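NAD(P)-dependent oxidoreductase (Pseudomonas putida, PDB 7A3W) catalyses NADPH-dependent reduction of imines, and also carries out conjugate reduction and reductive amination. Local coordinates at the interface of chains A and B. Coordinates in Å, arbitrary orientation; residue numbers count along the deposited sequence, not the author numbering. Chains: chain A/B, NAD(P)-dependent oxidoreductase.

The interface of chains A and B. Residues chain A 194, 197, 249, 252, 255, 266; chain B 175, 178-179, 181-182.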
# COMPACT_ATOMS: atom_id res chain seq x y z
N GLY A 194 0.80 10.78 1.67
CA GLY A 194 0.51 10.83 3.11
C GLY A 194 1.67 11.40 3.91
O GLY A 194 1.43 12.24 4.80
N LEU A 197 1.69 15.11 3.52
CA LEU A 197 0.62 15.72 4.36
C LEU A 197 1.06 15.74 5.82
O LEU A 197 0.94 16.80 6.48
CB LEU A 197 -0.70 14.96 4.19
CG LEU A 197 -1.90 15.55 4.94
CD1 LEU A 197 -2.17 16.98 4.50
CD2 LEU A 197 -3.13 14.70 4.74
N GLN A 249 -12.92 10.52 2.55
CA GLN A 249 -11.74 10.87 1.73
C GLN A 249 -11.90 12.30 1.20
O GLN A 249 -10.87 12.86 0.85
CB GLN A 249 -11.46 9.87 0.61
CG GLN A 249 -9.98 9.67 0.37
CD GLN A 249 -9.29 8.87 1.47
OE1 GLN A 249 -9.90 8.41 2.42
NE2 GLN A 249 -7.98 8.71 1.34
N VAL A 252 -9.93 14.06 3.72
CA VAL A 252 -8.48 13.84 3.39
C VAL A 252 -8.10 14.81 2.26
O VAL A 252 -7.09 15.52 2.38
CB VAL A 252 -8.22 12.37 3.04
CG1 VAL A 252 -6.80 12.16 2.57
CG2 VAL A 252 -8.55 11.43 4.21
N ALA A 255 -7.75 18.42 3.44
CA ALA A 255 -6.49 18.59 4.20
C ALA A 255 -5.32 18.76 3.23
O ALA A 255 -4.47 19.65 3.48
CB ALA A 255 -6.28 17.43 5.13
N THR A 266 -4.96 10.38 -4.10
CA THR A 266 -6.30 10.55 -3.51
C THR A 266 -7.30 10.83 -4.63
O THR A 266 -8.39 10.28 -4.62
CB THR A 266 -6.24 11.63 -2.43
OG1 THR A 266 -5.36 11.17 -1.40
CG2 THR A 266 -7.61 11.93 -1.86
N PRO B 175 -4.56 15.36 11.46
CA PRO B 175 -3.69 15.37 10.28
C PRO B 175 -3.00 14.02 10.05
O PRO B 175 -2.88 13.59 8.92
CB PRO B 175 -2.71 16.52 10.56
CG PRO B 175 -3.48 17.40 11.54
CD PRO B 175 -4.20 16.41 12.43
N LEU B 178 -5.66 11.51 8.82
CA LEU B 178 -5.98 11.74 7.40
C LEU B 178 -4.80 11.34 6.50
O LEU B 178 -5.05 10.76 5.40
CB LEU B 178 -6.39 13.20 7.22
CG LEU B 178 -7.66 13.67 7.94
CD1 LEU B 178 -7.86 15.16 7.68
CD2 LEU B 178 -8.89 12.90 7.51
N ALA B 179 -3.56 11.56 6.94
CA ALA B 179 -2.34 11.20 6.17
C ALA B 179 -2.27 9.67 6.04
O ALA B 179 -2.01 9.17 4.95
CB ALA B 179 -1.11 11.77 6.84
N TYR B 181 -4.79 7.54 6.11
CA TYR B 181 -5.88 7.10 5.22
C TYR B 181 -5.62 7.58 3.79
O TYR B 181 -6.05 6.88 2.88
CB TYR B 181 -7.23 7.49 5.80
CG TYR B 181 -7.78 6.43 6.73
CD1 TYR B 181 -8.08 5.18 6.23
CD2 TYR B 181 -8.06 6.69 8.06
CE1 TYR B 181 -8.55 4.18 7.06
CE2 TYR B 181 -8.61 5.73 8.89
CZ TYR B 181 -8.88 4.46 8.38
OH TYR B 181 -9.44 3.48 9.15
N ALA B 182 -4.88 8.67 3.60
CA ALA B 182 -4.45 9.05 2.24
C ALA B 182 -3.57 7.92 1.68
O ALA B 182 -3.81 7.47 0.55
CB ALA B 182 -3.73 10.37 2.27
O HOH W 1 -5.94 8.78 -0.76
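A:Val252 and A:Gln249, on helix 242-258, meet B:Leu178, B:Tyr181 and B:Ala182 on helix 173-200 of the other subunit. The protein is an imine reductase, with a 6-phosphogluconate dehydrogenase-type NAD-binding domain and a helical C-terminal domain. In this family the C-terminal helices of two chains interlock as a dimer; here the contact has a two-fold twin.

B:Leu178 can be followed outward. Its CB lies 4.1 Å from CG2 of A:Val252. With CG anti to the carbonyl carbon (chi1 -65°), the side chain is directed at helix 242-258, where its two methyls meet different residues. CD2 packs on CG2 of A:Val252 at 3.6 Å. CD1 reaches CB of A:Ala255, one turn further along. The A:Val252 and B:Leu178 side chains lie alongside each other and point opposite ways. The other valine methyl, CG1, touches CB of B:Ala182 at 3.6 Å. Nearby, CD2 of A:Leu197 lies against the backbone of B:Ala179.

A:Gln249 bends at chi2 (73°) and gives its amide NE2 to the carbonyl O of B:Tyr181, 3.1 Å away. The acceptor lies nearly in the glutamine amide plane, but NE2 sits well above the carbonyl plane. NE2 also contacts a water at 2.9 Å. This water links A:Thr266 OG1 to B:Ala182 O, 2.8 Å from the water. An alanine in place of A:Gln249 would probably leave the B:Tyr181 carbonyl without this donor and the water less firmly held.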